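DsrH (Allochromatium vinosum, PDB 2HY5) forms, with DsrE and DsrF, the hexameric DsrEFH complex, which probably relays sulfur atoms in the cytoplasm during the oxidation of stored sulfur. Local coordinates at residues K9-R14 against T44-Q49; A28-F33 against G55-Y60; G63-A68 against V83-F88. All blocks are in the same frame, centred on the assembly; numbering follows the deposited sequence.

Interaction 1. Residues K9-R14 against T44-Q49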
ATOM      1  N   LYS C   9       2.976   4.526  -9.467  1.00  7.44           N
ATOM      2  CA  LYS C   9       1.656   4.789  -8.904  1.00 10.30           C
ATOM      3  C   LYS C   9       0.837   5.755  -9.744  1.00  8.75           C
ATOM      4  O   LYS C   9       1.377   6.657 -10.380  1.00  7.59           O
ATOM      5  CB  LYS C   9       1.806   5.338  -7.484  1.00 17.60           C
ATOM      6  CG  LYS C   9       1.576   4.311  -6.388  1.00 22.82           C
ATOM      7  CD  LYS C   9       2.313   3.015  -6.657  1.00 26.54           C
ATOM      8  CE  LYS C   9       2.008   1.964  -5.601  1.00 29.96           C
ATOM      9  NZ  LYS C   9       0.579   1.559  -5.552  1.00 32.75           N
ATOM     10  N   SER C  10      -0.476   5.554  -9.730  1.00  9.43           N
ATOM     11  CA  SER C  10      -1.403   6.396 -10.470  1.00 11.40           C
ATOM     12  C   SER C  10      -1.288   7.852 -10.028  1.00 11.08           C
ATOM     13  O   SER C  10      -1.194   8.141  -8.834  1.00  8.89           O
ATOM     14  CB  SER C  10      -2.837   5.913 -10.243  1.00 17.14           C
ATOM     15  OG  SER C  10      -3.773   6.883 -10.672  1.00 19.23           O
ATOM     16  N   PRO C  11      -1.290   8.787 -10.990  1.00 12.34           N
ATOM     17  CA  PRO C  11      -1.188  10.214 -10.685  1.00 13.45           C
ATOM     18  C   PRO C  11      -2.484  10.739 -10.070  1.00 14.89           C
ATOM     19  O   PRO C  11      -2.524  11.843  -9.534  1.00 17.45           O
ATOM     20  CB  PRO C  11      -0.892  10.831 -12.048  1.00 14.30           C
ATOM     21  CG  PRO C  11      -1.647   9.936 -12.976  1.00 16.11           C
ATOM     22  CD  PRO C  11      -1.305   8.559 -12.447  1.00 15.43           C
ATOM     23  N   PHE C  12      -3.544   9.941 -10.155  1.00 14.01           N
ATOM     24  CA  PHE C  12      -4.834  10.335  -9.600  1.00 14.87           C
ATOM     25  C   PHE C  12      -4.976   9.752  -8.202  1.00 16.51           C
ATOM     26  O   PHE C  12      -5.787  10.213  -7.395  1.00 20.15           O
ATOM     27  CB  PHE C  12      -5.967   9.818 -10.487  1.00 14.89           C
ATOM     28  CG  PHE C  12      -5.737  10.046 -11.955  1.00 13.81           C
ATOM     29  CD1 PHE C  12      -5.482   8.976 -12.806  1.00 13.38           C
ATOM     30  CD2 PHE C  12      -5.739  11.333 -12.482  1.00 16.14           C
ATOM     31  CE1 PHE C  12      -5.228   9.185 -14.160  1.00 15.93           C
ATOM     32  CE2 PHE C  12      -5.485  11.553 -13.838  1.00 15.87           C
ATOM     33  CZ  PHE C  12      -5.229  10.477 -14.677  1.00 14.87           C
ATOM     34  N   GLU C  13      -4.168   8.736  -7.926  1.00 15.82           N
ATOM     35  CA  GLU C  13      -4.185   8.042  -6.647  1.00 17.69           C
ATOM     36  C   GLU C  13      -3.123   8.548  -5.673  1.00 17.04           C
ATOM     37  O   GLU C  13      -3.413   8.785  -4.497  1.00 16.23           O
ATOM     38  CB  GLU C  13      -3.987   6.543  -6.890  1.00 66.73           C
ATOM     39  CG  GLU C  13      -3.951   5.691  -5.634  1.00 73.18           C
ATOM     40  CD  GLU C  13      -5.227   5.788  -4.818  1.00 77.37           C
ATOM     41  OE1 GLU C  13      -5.353   5.052  -3.819  1.00 81.38           O
ATOM     42  OE2 GLU C  13      -6.108   6.604  -5.170  1.00 81.26           O
ATOM     43  N   ARG C  14      -1.897   8.706  -6.164  1.00 14.08           N
ATOM     44  CA  ARG C  14      -0.775   9.157  -5.338  1.00 13.75           C
ATOM     45  C   ARG C  14      -0.108  10.429  -5.852  1.00 13.58           C
ATOM     46  O   ARG C  14      -0.292  10.827  -7.006  1.00 11.32           O
ATOM     47  CB  ARG C  14       0.296   8.068  -5.250  1.00 26.22           C
ATOM     48  CG  ARG C  14       0.405   7.371  -3.907  1.00 32.62           C
ATOM     49  CD  ARG C  14      -0.455   6.127  -3.860  1.00 36.00           C
ATOM     50  NE  ARG C  14       0.129   5.112  -2.988  1.00 40.61           N
ATOM     51  CZ  ARG C  14      -0.374   3.895  -2.819  1.00 41.71           C
ATOM     52  NH1 ARG C  14      -1.476   3.538  -3.464  1.00 42.23           N
ATOM     53  NH2 ARG C  14       0.230   3.030  -2.017  1.00 43.94           N
ATOM     54  N   THR C  44      -6.299  13.089 -19.996  1.00 13.92           N
ATOM     55  CA  THR C  44      -6.556  13.067 -18.555  1.00 14.74           C
ATOM     56  C   THR C  44      -6.365  14.446 -17.937  1.00 15.78           C
ATOM     57  O   THR C  44      -5.905  15.378 -18.598  1.00 16.45           O
ATOM     58  CB  THR C  44      -5.624  12.102 -17.811  1.00 11.17           C
ATOM     59  OG1 THR C  44      -4.356  12.736 -17.606  1.00 11.88           O
ATOM     60  CG2 THR C  44      -5.434  10.815 -18.600  1.00 11.15           C
ATOM     61  N   ARG C  45      -6.708  14.561 -16.659  1.00 15.11           N
ATOM     62  CA  ARG C  45      -6.588  15.823 -15.941  1.00 17.03           C
ATOM     63  C   ARG C  45      -5.131  16.225 -15.697  1.00 16.26           C
ATOM     64  O   ARG C  45      -4.856  17.356 -15.298  1.00 15.07           O
ATOM     65  CB  ARG C  45      -7.327  15.730 -14.602  1.00 27.08           C
ATOM     66  CG  ARG C  45      -7.612  17.075 -13.958  1.00 33.64           C
ATOM     67  CD  ARG C  45      -8.192  16.915 -12.560  1.00 36.68           C
ATOM     68  NE  ARG C  45      -7.252  16.256 -11.658  1.00 39.67           N
ATOM     69  CZ  ARG C  45      -7.348  14.990 -11.265  1.00 38.92           C
ATOM     70  NH1 ARG C  45      -8.350  14.236 -11.691  1.00 40.34           N
ATOM     71  NH2 ARG C  45      -6.440  14.476 -10.447  1.00 40.29           N
ATOM     72  N   VAL C  46      -4.196  15.305 -15.930  1.00 13.39           N
ATOM     73  CA  VAL C  46      -2.787  15.621 -15.721  1.00 12.15           C
ATOM     74  C   VAL C  46      -1.996  15.752 -17.016  1.00 11.52           C
ATOM     75  O   VAL C  46      -0.781  15.921 -16.980  1.00 11.26           O
ATOM     76  CB  VAL C  46      -2.082  14.568 -14.823  1.00 15.38           C
ATOM     77  CG1 VAL C  46      -2.803  14.455 -13.490  1.00 15.97           C
ATOM     78  CG2 VAL C  46      -2.029  13.222 -15.526  1.00 14.87           C
ATOM     79  N   GLU C  47      -2.679  15.683 -18.154  1.00 11.38           N
ATOM     80  CA  GLU C  47      -2.000  15.799 -19.444  1.00 12.11           C
ATOM     81  C   GLU C  47      -1.182  17.087 -19.544  1.00 13.52           C
ATOM     82  O   GLU C  47      -0.054  17.079 -20.033  1.00 13.14           O
ATOM     83  CB  GLU C  47      -3.008  15.757 -20.598  1.00 19.67           C
ATOM     84  CG  GLU C  47      -2.348  15.783 -21.974  1.00 25.84           C
ATOM     85  CD  GLU C  47      -3.332  15.967 -23.114  1.00 30.50           C
ATOM     86  OE1 GLU C  47      -4.297  15.184 -23.209  1.00 32.01           O
ATOM     87  OE2 GLU C  47      -3.136  16.898 -23.925  1.00 35.88           O
ATOM     88  N   SER C  48      -1.752  18.193 -19.072  1.00 16.50           N
ATOM     89  CA  SER C  48      -1.074  19.484 -19.123  1.00 18.86           C
ATOM     90  C   SER C  48       0.291  19.475 -18.449  1.00 17.96           C
ATOM     91  O   SER C  48       1.282  19.924 -19.028  1.00 18.21           O
ATOM     92  CB  SER C  48      -1.943  20.570 -18.478  1.00 36.08           C
ATOM     93  OG  SER C  48      -3.124  20.789 -19.227  1.00 43.11           O
ATOM     94  N   GLN C  49       0.341  18.976 -17.220  1.00 15.28           N
ATOM     95  CA  GLN C  49       1.593  18.933 -16.480  1.00 14.89           C
ATOM     96  C   GLN C  49       2.578  17.926 -17.057  1.00 11.65           C
ATOM     97  O   GLN C  49       3.791  18.123 -16.985  1.00 10.50           O
ATOM     98  CB  GLN C  49       1.322  18.637 -15.001  1.00 53.25           C
ATOM     99  CG  GLN C  49       0.401  17.459 -14.742  1.00 59.92           C
ATOM    100  CD  GLN C  49      -0.063  17.398 -13.296  1.00 63.66           C
ATOM    101  OE1 GLN C  49       0.743  17.233 -12.379  1.00 66.87           O
ATOM    102  NE2 GLN C  49      -1.369  17.537 -13.086  1.00 65.10           N
TER
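Two loops, each with an ST turn, pack together here, one leading from strand 3-7 to helix 16-23, the other just ahead of helix 47-53, on the C-terminal side of the parallel sheet of this alpha/beta fold. Phe12 contributes the largest share of the contact. Its CG stands anti to the carbonyl carbon (chi1 -45°), which lets the ring reach across to the other segment. CZ, at the ring's tip, meets Thr44 CB at 3.6 Å, near the ring plane. The guanidinium of Arg45 also comes to the ring edge, NH2 lying 3.8 Å from Phe12 CD2, and its plane is turned 69° from the ring. A bend at chi3 (63°) brings the otherwise extended arginine back alongside the ring. Pro11 CG sits over the centre of one face of the Phe12 ring, 3.8 Å above the plane, and meets Val46 CG2 at 4.2 Å; the compact, branched valine also touches Phe12 CE2 through CG1 (4.0 Å). An alanine at Phe12 would remove the ring that touches Thr44, Arg45 and Val46, and would probably loosen the loop against the start of helix 47-53. Around the contact, Arg90 of the DsrF chain packs on Phe12 and Thr44, and the carboxylate of Asp46 of the DsrF chain is hydrogen-bonded to Ser10 OG. Each turn is fixed by a hydroxyl: Ser10 OG accepts from Phe12 N, and Thr44 OG1, in the crowded position between backbone N and carbonyl carbon, accepts from Val46 N at 3.1 Å.

Interaction 2. Residues A28-F33 against G55-Y60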
ATOM      1  N   ALA C  28      17.039  14.526 -17.491  1.00 11.89           N
ATOM      2  CA  ALA C  28      16.710  13.295 -16.782  1.00 11.28           C
ATOM      3  C   ALA C  28      15.631  12.517 -17.522  1.00 10.15           C
ATOM      4  O   ALA C  28      14.939  13.052 -18.390  1.00 10.52           O
ATOM      5  CB  ALA C  28      16.242  13.619 -15.367  1.00  8.88           C
ATOM      6  N   SER C  29      15.495  11.243 -17.177  1.00  8.76           N
ATOM      7  CA  SER C  29      14.487  10.401 -17.797  1.00  7.47           C
ATOM      8  C   SER C  29      13.503   9.932 -16.738  1.00  6.62           C
ATOM      9  O   SER C  29      13.860   9.773 -15.572  1.00  5.13           O
ATOM     10  CB  SER C  29      15.138   9.194 -18.471  1.00 13.58           C
ATOM     11  OG  SER C  29      15.962   9.599 -19.549  1.00 13.86           O
ATOM     12  N   VAL C  30      12.261   9.726 -17.154  1.00  7.63           N
ATOM     13  CA  VAL C  30      11.223   9.262 -16.253  1.00  7.56           C
ATOM     14  C   VAL C  30      10.500   8.097 -16.913  1.00  8.55           C
ATOM     15  O   VAL C  30      10.080   8.187 -18.070  1.00  8.54           O
ATOM     16  CB  VAL C  30      10.191  10.377 -15.948  1.00  6.74           C
ATOM     17  CG1 VAL C  30       9.122   9.848 -15.012  1.00  5.96           C
ATOM     18  CG2 VAL C  30      10.880  11.580 -15.323  1.00  6.48           C
ATOM     19  N   LEU C  31      10.377   6.994 -16.183  1.00  6.76           N
ATOM     20  CA  LEU C  31       9.684   5.824 -16.696  1.00  7.47           C
ATOM     21  C   LEU C  31       8.441   5.563 -15.878  1.00  6.68           C
ATOM     22  O   LEU C  31       8.498   5.456 -14.647  1.00  7.98           O
ATOM     23  CB  LEU C  31      10.568   4.575 -16.650  1.00  9.37           C
ATOM     24  CG  LEU C  31       9.798   3.293 -17.008  1.00 11.66           C
ATOM     25  CD1 LEU C  31       9.430   3.303 -18.491  1.00 12.67           C
ATOM     26  CD2 LEU C  31      10.635   2.075 -16.685  1.00 12.02           C
ATOM     27  N   LEU C  32       7.323   5.453 -16.576  1.00  7.24           N
ATOM     28  CA  LEU C  32       6.043   5.184 -15.950  1.00  6.39           C
ATOM     29  C   LEU C  32       5.743   3.707 -16.153  1.00  6.94           C
ATOM     30  O   LEU C  32       5.727   3.227 -17.286  1.00  7.00           O
ATOM     31  CB  LEU C  32       4.957   6.018 -16.626  1.00  7.67           C
ATOM     32  CG  LEU C  32       5.200   7.531 -16.650  1.00  8.82           C
ATOM     33  CD1 LEU C  32       4.172   8.206 -17.566  1.00  9.23           C
ATOM     34  CD2 LEU C  32       5.114   8.078 -15.230  1.00 10.52           C
ATOM     35  N   PHE C  33       5.539   2.976 -15.063  1.00  6.05           N
ATOM     36  CA  PHE C  33       5.205   1.568 -15.196  1.00  7.60           C
ATOM     37  C   PHE C  33       4.166   1.202 -14.142  1.00  6.66           C
ATOM     38  O   PHE C  33       3.870   2.007 -13.262  1.00  8.08           O
ATOM     39  CB  PHE C  33       6.463   0.674 -15.156  1.00  7.32           C
ATOM     40  CG  PHE C  33       7.131   0.571 -13.810  1.00  9.32           C
ATOM     41  CD1 PHE C  33       7.653   1.692 -13.174  1.00  7.67           C
ATOM     42  CD2 PHE C  33       7.294  -0.674 -13.206  1.00  8.04           C
ATOM     43  CE1 PHE C  33       8.331   1.576 -11.961  1.00  8.14           C
ATOM     44  CE2 PHE C  33       7.970  -0.800 -11.996  1.00  7.82           C
ATOM     45  CZ  PHE C  33       8.490   0.326 -11.372  1.00  7.19           C
ATOM     46  N   GLY C  55       9.035  19.043 -22.012  1.00 20.09           N
ATOM     47  CA  GLY C  55       9.882  20.149 -22.418  1.00 22.31           C
ATOM     48  C   GLY C  55      11.307  20.071 -21.902  1.00 22.79           C
ATOM     49  O   GLY C  55      12.211  20.647 -22.501  1.00 24.19           O
ATOM     50  N   LYS C  56      11.527  19.366 -20.796  1.00 20.97           N
ATOM     51  CA  LYS C  56      12.880  19.262 -20.260  1.00 20.84           C
ATOM     52  C   LYS C  56      13.308  17.846 -19.896  1.00 18.28           C
ATOM     53  O   LYS C  56      14.488  17.593 -19.665  1.00 19.48           O
ATOM     54  CB  LYS C  56      13.048  20.181 -19.041  1.00 54.37           C
ATOM     55  CG  LYS C  56      12.508  19.652 -17.713  1.00 57.41           C
ATOM     56  CD  LYS C  56      11.000  19.477 -17.712  1.00 61.87           C
ATOM     57  CE  LYS C  56      10.442  19.602 -16.297  1.00 63.66           C
ATOM     58  NZ  LYS C  56      11.168  18.756 -15.306  1.00 66.37           N
ATOM     59  N   LEU C  57      12.352  16.925 -19.854  1.00 14.25           N
ATOM     60  CA  LEU C  57      12.641  15.537 -19.504  1.00 11.00           C
ATOM     61  C   LEU C  57      12.290  14.585 -20.639  1.00 11.17           C
ATOM     62  O   LEU C  57      11.491  14.919 -21.511  1.00 12.60           O
ATOM     63  CB  LEU C  57      11.820  15.121 -18.281  1.00 11.85           C
ATOM     64  CG  LEU C  57      11.869  15.973 -17.012  1.00 13.66           C
ATOM     65  CD1 LEU C  57      10.838  15.436 -16.024  1.00 11.55           C
ATOM     66  CD2 LEU C  57      13.271  15.949 -16.412  1.00 12.43           C
ATOM     67  N   LYS C  58      12.894  13.398 -20.618  1.00  9.03           N
ATOM     68  CA  LYS C  58      12.599  12.359 -21.597  1.00  8.80           C
ATOM     69  C   LYS C  58      11.649  11.420 -20.853  1.00  7.89           C
ATOM     70  O   LYS C  58      12.024  10.842 -19.834  1.00  7.90           O
ATOM     71  CB  LYS C  58      13.867  11.595 -21.986  1.00 20.16           C
ATOM     72  CG  LYS C  58      14.969  12.457 -22.576  1.00 25.88           C
ATOM     73  CD  LYS C  58      16.195  11.613 -22.895  1.00 31.66           C
ATOM     74  CE  LYS C  58      17.304  12.450 -23.510  1.00 35.74           C
ATOM     75  NZ  LYS C  58      18.472  11.613 -23.909  1.00 37.74           N
ATOM     76  N   LEU C  59      10.425  11.281 -21.347  1.00  7.02           N
ATOM     77  CA  LEU C  59       9.439  10.426 -20.689  1.00  6.53           C
ATOM     78  C   LEU C  59       9.239   9.113 -21.434  1.00  6.54           C
ATOM     79  O   LEU C  59       9.187   9.084 -22.668  1.00  6.93           O
ATOM     80  CB  LEU C  59       8.093  11.149 -20.588  1.00 11.07           C
ATOM     81  CG  LEU C  59       8.052  12.529 -19.929  1.00 13.67           C
ATOM     82  CD1 LEU C  59       6.602  13.000 -19.862  1.00 16.25           C
ATOM     83  CD2 LEU C  59       8.662  12.472 -18.537  1.00 14.95           C
ATOM     84  N   TYR C  60       9.120   8.031 -20.670  1.00  6.12           N
ATOM     85  CA  TYR C  60       8.918   6.696 -21.222  1.00  5.24           C
ATOM     86  C   TYR C  60       7.781   6.024 -20.473  1.00  5.77           C
ATOM     87  O   TYR C  60       7.533   6.334 -19.309  1.00  6.09           O
ATOM     88  CB  TYR C  60      10.174   5.840 -21.051  1.00  6.14           C
ATOM     89  CG  TYR C  60      11.410   6.419 -21.683  1.00  8.35           C
ATOM     90  CD1 TYR C  60      12.126   7.440 -21.058  1.00 10.42           C
ATOM     91  CD2 TYR C  60      11.855   5.961 -22.920  1.00  9.48           C
ATOM     92  CE1 TYR C  60      13.258   7.990 -21.654  1.00 11.62           C
ATOM     93  CE2 TYR C  60      12.987   6.507 -23.526  1.00 12.33           C
ATOM     94  CZ  TYR C  60      13.679   7.520 -22.888  1.00 12.35           C
ATOM     95  OH  TYR C  60      14.780   8.075 -23.499  1.00 12.82           O
TER
HETATM   96  O   HOH W   1      16.802   8.624 -22.088  1.00 20.80           O
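Tyr60 and Leu31, neighbours on adjacent strands, cross at about a right angle: the leucine, with CG anti to its backbone N (chi1 172°), puts CD1 3.7 Å from Tyr60 CB. The tyrosine CG is anti to its own carbonyl carbon (chi1 -58°), and from there the ring reaches across to Ser29 on the neighbouring strand, whose OG is 3.8 Å from Tyr60 CE1. One edge of the ring faces Val30 O. A water binds Ser29 OG and Tyr60 OH on the face that Leu31 and Lys58 share; a small serine leaves room for the ring and water, while the extended Lys58 carries its charge away to the surface. On the other face the contact is between apolar side chains. Val30 and Leu59 lie side by side and point the same way, with Val30 CB 3.7 Å from Leu59 CD2, and Leu57 crosses Val30 obliquely, its CD1 near Val30 CG2. These branched side chains suit a layer buried by helix 16-23, from which Cys20 touches Val30 and Leu21 touches Leu57. Between the two layers the backbones pair through four hydrogen bonds, the straightest from Lys58 N to Ala28 O (3.0 Å, 174°). Leu32 N reaches Tyr60 O from above the carbonyl plane, whereas the other three run nearly along the C=O axis. Strands 29-32 and 58-62, linked through helix 47-53, are the parallel pair of a beta-alpha-beta crossover in the central sheet.

Interaction 3. Residues G63-A68 against V83-F88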
ATOM      1  N   GLY C  63       5.157  -0.382 -22.151  1.00  7.99           N
ATOM      2  CA  GLY C  63       4.125  -0.942 -23.008  1.00 10.04           C
ATOM      3  C   GLY C  63       3.342  -2.106 -22.427  1.00 11.17           C
ATOM      4  O   GLY C  63       2.120  -2.150 -22.572  1.00 13.21           O
ATOM      5  N   PRO C  64       4.011  -3.077 -21.788  1.00 12.21           N
ATOM      6  CA  PRO C  64       3.306  -4.221 -21.203  1.00 11.16           C
ATOM      7  C   PRO C  64       2.235  -3.796 -20.196  1.00 10.27           C
ATOM      8  O   PRO C  64       1.137  -4.357 -20.184  1.00  9.75           O
ATOM      9  CB  PRO C  64       4.435  -5.023 -20.568  1.00 13.81           C
ATOM     10  CG  PRO C  64       5.564  -4.796 -21.523  1.00 13.75           C
ATOM     11  CD  PRO C  64       5.470  -3.300 -21.766  1.00 15.19           C
ATOM     12  N   ASP C  65       2.549  -2.818 -19.349  1.00  8.16           N
ATOM     13  CA  ASP C  65       1.573  -2.344 -18.371  1.00  8.17           C
ATOM     14  C   ASP C  65       0.473  -1.539 -19.063  1.00  7.34           C
ATOM     15  O   ASP C  65      -0.693  -1.599 -18.671  1.00  6.31           O
ATOM     16  CB  ASP C  65       2.254  -1.517 -17.271  1.00  8.80           C
ATOM     17  CG  ASP C  65       2.865  -2.393 -16.180  1.00 10.12           C
ATOM     18  OD1 ASP C  65       2.171  -3.328 -15.720  1.00 10.15           O
ATOM     19  OD2 ASP C  65       4.021  -2.149 -15.765  1.00  9.99           O
ATOM     20  N   LEU C  66       0.842  -0.795 -20.101  1.00  5.88           N
ATOM     21  CA  LEU C  66      -0.138  -0.016 -20.853  1.00  8.79           C
ATOM     22  C   LEU C  66      -1.178  -0.949 -21.449  1.00  8.29           C
ATOM     23  O   LEU C  66      -2.382  -0.746 -21.286  1.00  8.41           O
ATOM     24  CB  LEU C  66       0.543   0.738 -22.001  1.00 15.81           C
ATOM     25  CG  LEU C  66       0.892   2.217 -21.859  1.00 20.72           C
ATOM     26  CD1 LEU C  66       1.731   2.633 -23.059  1.00 21.14           C
ATOM     27  CD2 LEU C  66      -0.383   3.056 -21.774  1.00 18.18           C
ATOM     28  N   LYS C  67      -0.698  -1.974 -22.151  1.00  9.15           N
ATOM     29  CA  LYS C  67      -1.573  -2.939 -22.807  1.00 10.17           C
ATOM     30  C   LYS C  67      -2.423  -3.726 -21.818  1.00  9.49           C
ATOM     31  O   LYS C  67      -3.592  -4.003 -22.075  1.00  8.98           O
ATOM     32  CB  LYS C  67      -0.752  -3.935 -23.637  1.00 20.35           C
ATOM     33  CG  LYS C  67       0.267  -3.337 -24.588  1.00 27.90           C
ATOM     34  CD  LYS C  67       1.101  -4.458 -25.202  1.00 31.72           C
ATOM     35  CE  LYS C  67       2.455  -3.976 -25.715  1.00 35.08           C
ATOM     36  NZ  LYS C  67       2.348  -2.953 -26.791  1.00 37.22           N
ATOM     37  N   ALA C  68      -1.834  -4.095 -20.690  1.00  8.32           N
ATOM     38  CA  ALA C  68      -2.550  -4.862 -19.686  1.00  7.12           C
ATOM     39  C   ALA C  68      -3.744  -4.079 -19.152  1.00  8.32           C
ATOM     40  O   ALA C  68      -4.769  -4.655 -18.777  1.00  8.32           O
ATOM     41  CB  ALA C  68      -1.615  -5.216 -18.550  1.00 10.25           C
ATOM     42  N   VAL C  83       8.218   1.683 -24.239  1.00  8.38           N
ATOM     43  CA  VAL C  83       9.292   0.697 -24.169  1.00  9.11           C
ATOM     44  C   VAL C  83       8.797  -0.610 -23.541  1.00  9.36           C
ATOM     45  O   VAL C  83       7.755  -0.636 -22.890  1.00  8.15           O
ATOM     46  CB  VAL C  83      10.465   1.214 -23.313  1.00 13.19           C
ATOM     47  CG1 VAL C  83      11.010   2.508 -23.902  1.00 15.73           C
ATOM     48  CG2 VAL C  83       9.998   1.437 -21.876  1.00 13.81           C
ATOM     49  N   ASP C  84       9.531  -1.699 -23.757  1.00 10.42           N
ATOM     50  CA  ASP C  84       9.154  -2.971 -23.148  1.00 10.49           C
ATOM     51  C   ASP C  84      10.121  -3.200 -21.996  1.00  9.41           C
ATOM     52  O   ASP C  84      10.901  -2.312 -21.663  1.00  8.17           O
ATOM     53  CB  ASP C  84       9.227  -4.129 -24.151  1.00 15.32           C
ATOM     54  CG  ASP C  84      10.530  -4.165 -24.909  1.00 18.89           C
ATOM     55  OD1 ASP C  84      11.535  -3.624 -24.405  1.00 19.04           O
ATOM     56  OD2 ASP C  84      10.550  -4.750 -26.011  1.00 22.71           O
ATOM     57  N   TYR C  85      10.084  -4.373 -21.378  1.00  7.79           N
ATOM     58  CA  TYR C  85      10.989  -4.610 -20.259  1.00  7.58           C
ATOM     59  C   TYR C  85      12.458  -4.523 -20.657  1.00  7.91           C
ATOM     60  O   TYR C  85      13.289  -4.058 -19.874  1.00  8.00           O
ATOM     61  CB  TYR C  85      10.682  -5.955 -19.597  1.00  7.75           C
ATOM     62  CG  TYR C  85       9.473  -5.897 -18.681  1.00  9.12           C
ATOM     63  CD1 TYR C  85       8.260  -6.486 -19.045  1.00  9.10           C
ATOM     64  CD2 TYR C  85       9.541  -5.237 -17.456  1.00 10.30           C
ATOM     65  CE1 TYR C  85       7.143  -6.419 -18.207  1.00 10.04           C
ATOM     66  CE2 TYR C  85       8.432  -5.163 -16.610  1.00  8.76           C
ATOM     67  CZ  TYR C  85       7.240  -5.755 -16.992  1.00  8.70           C
ATOM     68  OH  TYR C  85       6.144  -5.688 -16.160  1.00 10.81           O
ATOM     69  N   ALA C  86      12.785  -4.958 -21.871  1.00  9.14           N
ATOM     70  CA  ALA C  86      14.166  -4.878 -22.328  1.00  8.54           C
ATOM     71  C   ALA C  86      14.556  -3.400 -22.417  1.00  9.44           C
ATOM     72  O   ALA C  86      15.679  -3.030 -22.090  1.00  7.15           O
ATOM     73  CB  ALA C  86      14.316  -5.556 -23.692  1.00 12.94           C
ATOM     74  N   GLY C  87      13.615  -2.559 -22.849  1.00 10.23           N
ATOM     75  CA  GLY C  87      13.877  -1.133 -22.945  1.00  9.74           C
ATOM     76  C   GLY C  87      14.056  -0.512 -21.570  1.00  9.30           C
ATOM     77  O   GLY C  87      14.841   0.417 -21.389  1.00 10.08           O
ATOM     78  N   PHE C  88      13.306  -1.034 -20.602  1.00  8.40           N
ATOM     79  CA  PHE C  88      13.353  -0.586 -19.212  1.00  8.51           C
ATOM     80  C   PHE C  88      14.777  -0.844 -18.717  1.00  7.12           C
ATOM     81  O   PHE C  88      15.416   0.022 -18.119  1.00  7.11           O
ATOM     82  CB  PHE C  88      12.313  -1.397 -18.419  1.00 10.02           C
ATOM     83  CG  PHE C  88      12.136  -0.988 -16.972  1.00  8.85           C
ATOM     84  CD1 PHE C  88      11.077  -1.516 -16.240  1.00  9.68           C
ATOM     85  CD2 PHE C  88      13.031  -0.136 -16.329  1.00  8.82           C
ATOM     86  CE1 PHE C  88      10.911  -1.207 -14.890  1.00  8.39           C
ATOM     87  CE2 PHE C  88      12.875   0.178 -14.981  1.00 10.85           C
ATOM     88  CZ  PHE C  88      11.811  -0.360 -14.259  1.00  9.33           C
TER
HETATM   89  O   HOH W   2       5.877  -3.730 -14.566  1.00 10.78           O
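In this alpha/beta fold, helix 63-68 begins directly where strand 58-62 ends, at the C-terminal edge of the parallel sheet, and its start meets that of helix 85-94, which Asp84 N-caps. One direct hydrogen bond joins the segments: Gly63 N donates to Val83 O (2.7 Å, 161°), nearly along the C=O axis. Glycine suits this close approach, since a side chain on it would point toward Val83 O and be crowded by Pro64.

The apolar part rests on Pro64; proline has no N-H to donate, which costs nothing in the first turn of a helix. Its CB lies 3.9 Å from Tyr85 CE1, the two rings sliding past each other in opposite directions, and its CD meets Asp84 CA. Gly59 of the DsrF chain packs on both Pro64 and Tyr85.

Polar groups close the contact at its end. Asp65 and Tyr85 cross at about a right angle, and a water spans them, donating to Asp65 OD2 and bound to Tyr85 OH. That carboxylate is further held by Glu34 N at OD2 and by Arg69 at OD1, which would probably keep it ionised. At the N-cap, Asp84 OD1 accepts from Gly87 N at 2.8 Å.

How the interactions relate
Interaction 2 is the core of the three, its centre about 5 Å from the centre of the chain, while the centres of interactions 1 and 3 each lie about 11 Å out, both bordering DsrF, interaction 3 also DsrE. Interactions 1 and 2 share the crossover from strand 29-32 to strand 58-62: the former holds the start of its helix, the latter its two strands, and they do not touch. Interaction 3 does touch interaction 2, Leu31 CD2 lying 3.3 Å from Phe88 CD2. Chemistry follows place: four backbone bonds flanked by side-chain packing in the sheet; a single backbone bond, proline-tyrosine packing and a water where helices start; side-chain packing without a hydrogen bond between the loops.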